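PDB 4KD5: ABC-type transport system, molybdenum-specific extracellular solute-binding protein, which probably captures molybdate or tungstate outside the cell and hands it to the membrane components of an ABC transporter. Local coordinates for residues E18-I23 and K209-F214. Sequence-based numbering, arbitrary orientation. Where two conformers were deposited one is given.
Sequences EAMAKI and KKFEEF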
loop_
_atom_site.group_PDB
_atom_site.type_symbol
_atom_site.label_atom_id
_atom_site.label_comp_id
_atom_site.label_asym_id
_atom_site.label_seq_id
_atom_site.Cartn_x
_atom_site.Cartn_y
_atom_site.Cartn_z
ATOM N N GLU A 18 -20.731 17.519 6.226
ATOM C CA GLU A 18 -21.156 17.035 7.535
ATOM C C GLU A 18 -20.805 15.563 7.741
ATOM O O GLU A 18 -20.479 15.148 8.850
ATOM C CB GLU A 18 -22.655 17.274 7.747
ATOM C CG GLU A 18 -23.091 18.722 7.543
ATOM C CD GLU A 18 -23.437 19.035 6.098
ATOM O OE1 GLU A 18 -24.424 18.467 5.587
ATOM O OE2 GLU A 18 -22.720 19.844 5.474
ATOM N N ALA A 19 -20.853 14.781 6.669
ATOM C CA ALA A 19 -20.527 13.360 6.758
ATOM C C ALA A 19 -19.022 13.130 6.885
ATOM O O ALA A 19 -18.578 12.248 7.622
ATOM C CB ALA A 19 -21.073 12.611 5.559
HETATM N N MSE A 20 -18.245 13.933 6.161
HETATM C CA MSE A 20 -16.792 13.777 6.107
HETATM C C MSE A 20 -16.114 14.094 7.433
HETATM O O MSE A 20 -14.999 13.642 7.691
HETATM C CB MSE A 20 -16.198 14.652 5.003
HETATM C CG MSE A 20 -16.605 14.258 3.596
HETATM SE SE MSE A 20 -16.348 12.375 3.209
HETATM C CE MSE A 20 -14.418 12.327 3.304
ATOM N N ALA A 21 -16.785 14.873 8.272
ATOM C CA ALA A 21 -16.264 15.188 9.598
ATOM C C ALA A 21 -16.308 13.970 10.520
ATOM O O ALA A 21 -15.383 13.740 11.299
ATOM C CB ALA A 21 -17.028 16.348 10.201
ATOM N N LYS A 22 -17.386 13.197 10.440
ATOM C CA LYS A 22 -17.495 11.962 11.211
ATOM C C LYS A 22 -16.581 10.895 10.606
ATOM O O LYS A 22 -16.081 10.027 11.317
ATOM C CB LYS A 22 -18.946 11.478 11.242
ATOM C CG LYS A 22 -19.201 10.253 12.107
ATOM C CD LYS A 22 -19.132 10.588 13.590
ATOM C CE LYS A 22 -20.080 9.717 14.410
ATOM N NZ LYS A 22 -19.804 8.259 14.291
ATOM N N ILE A 23 -16.364 10.974 9.296
ATOM C CA ILE A 23 -15.418 10.089 8.614
ATOM C C ILE A 23 -13.982 10.309 9.118
ATOM O O ILE A 23 -13.221 9.353 9.305
ATOM C CB ILE A 23 -15.473 10.277 7.075
ATOM C CG1 ILE A 23 -16.781 9.724 6.497
ATOM C CG2 ILE A 23 -14.276 9.622 6.405
ATOM C CD1 ILE A 23 -16.926 8.219 6.611
ATOM N N LYS A 209 -6.020 4.482 -1.542
ATOM C CA LYS A 209 -6.826 3.289 -1.775
ATOM C C LYS A 209 -7.351 2.714 -0.465
ATOM O O LYS A 209 -8.482 2.243 -0.387
ATOM C CB LYS A 209 -6.010 2.220 -2.512
ATOM C CG LYS A 209 -5.616 2.565 -3.938
ATOM C CD LYS A 209 -5.202 1.299 -4.703
ATOM C CE LYS A 209 -4.624 1.631 -6.078
ATOM N NZ LYS A 209 -4.544 0.450 -6.992
ATOM N N LYS A 210 -6.510 2.746 0.563
ATOM C CA LYS A 210 -6.887 2.224 1.872
ATOM C C LYS A 210 -7.949 3.088 2.544
ATOM O O LYS A 210 -8.843 2.574 3.208
ATOM C CB LYS A 210 -5.661 2.089 2.781
ATOM C CG LYS A 210 -5.065 0.688 2.846
ATOM C CD LYS A 210 -4.611 0.184 1.484
ATOM C CE LYS A 210 -3.998 -1.209 1.582
ATOM N NZ LYS A 210 -4.951 -2.219 2.133
ATOM N N PHE A 211 -7.851 4.403 2.375
ATOM C CA PHE A 211 -8.871 5.291 2.916
ATOM C C PHE A 211 -10.170 5.175 2.133
ATOM O O PHE A 211 -11.252 5.329 2.692
ATOM C CB PHE A 211 -8.410 6.749 2.948
ATOM C CG PHE A 211 -9.491 7.708 3.363
ATOM C CD1 PHE A 211 -10.047 7.640 4.635
ATOM C CD2 PHE A 211 -9.961 8.670 2.483
ATOM C CE1 PHE A 211 -11.050 8.520 5.019
ATOM C CE2 PHE A 211 -10.962 9.553 2.863
ATOM C CZ PHE A 211 -11.505 9.477 4.131
ATOM N N GLU A 212 -10.062 4.913 0.836
ATOM C CA GLU A 212 -11.248 4.722 0.008
ATOM C C GLU A 212 -12.002 3.468 0.445
ATOM O O GLU A 212 -13.234 3.449 0.462
ATOM C CB GLU A 212 -10.883 4.628 -1.478
ATOM C CG GLU A 212 -12.099 4.517 -2.392
ATOM C CD GLU A 212 -11.744 4.270 -3.846
ATOM O OE1 GLU A 212 -12.492 3.523 -4.507
ATOM O OE2 GLU A 212 -10.736 4.825 -4.332
ATOM N N GLU A 213 -11.271 2.417 0.802
ATOM C CA GLU A 213 -11.931 1.186 1.227
ATOM C C GLU A 213 -12.606 1.311 2.590
ATOM O O GLU A 213 -13.508 0.543 2.903
ATOM C CB GLU A 213 -10.981 -0.014 1.177
ATOM C CG GLU A 213 -11.278 -0.980 0.029
ATOM C CD GLU A 213 -12.664 -1.610 0.117
ATOM O OE1 GLU A 213 -13.183 -2.046 -0.932
ATOM O OE2 GLU A 213 -13.233 -1.682 1.229
ATOM N N PHE A 214 -12.187 2.285 3.390
ATOM C CA PHE A 214 -12.875 2.560 4.646
ATOM C C PHE A 214 -14.243 3.156 4.342
ATOM O O PHE A 214 -15.232 2.847 5.003
ATOM C CB PHE A 214 -12.076 3.520 5.530
ATOM C CG PHE A 214 -12.835 4.003 6.732
ATOM C CD1 PHE A 214 -13.115 3.142 7.784
ATOM C CD2 PHE A 214 -13.270 5.318 6.814
ATOM C CE1 PHE A 214 -13.820 3.582 8.897
ATOM C CE2 PHE A 214 -13.973 5.767 7.923
ATOM C CZ PHE A 214 -14.247 4.896 8.968
#
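In one lobe of this two-lobed periplasmic-binding-protein fold, Ile23 on helix 17-28 meets Phe211 and Phe214 on helix 205-215, joining two helices far apart in sequence. The axes of 18-23 and 209-214 come no closer than 13.0 Å and make an angle of 111°, so the helices meet mainly through their side chains, with one backbone carbonyl taking part. The branches of Ile23 divide the work. Its CG2 methyl comes up to the edge of the Phe211 ring near the ring plane, 3.6 Å from CZ and almost as near CE1. The other branch carries CD1 to Phe214, where CE2 lies 4.1 Å away; the carbonyl O of Ile23 approaches the same CE2 obliquely, at 3.9 Å. Both phenylalanines place CG anti to their own backbone N (chi1 174° in Phe211, 171° in Phe214), which sends two rings, three residues apart, toward helix 17-28 together. Selenomethionine Met20, bent at both chi2 and chi3, brings CE to the Phe211 edge as well, 4.2 Å from CZ. All four residues are buried, and their contact is apolar apart from that one carbonyl. Tyr27, on the next turn of helix 17-28, packs edge-to-face with Phe211 and also meets Phe214. Ile60 of strand 58-60 touches Met20, and Leu58 touches Phe211, while helix 218-226 touches Ile23 through Ile223 and Phe214 through Ser219.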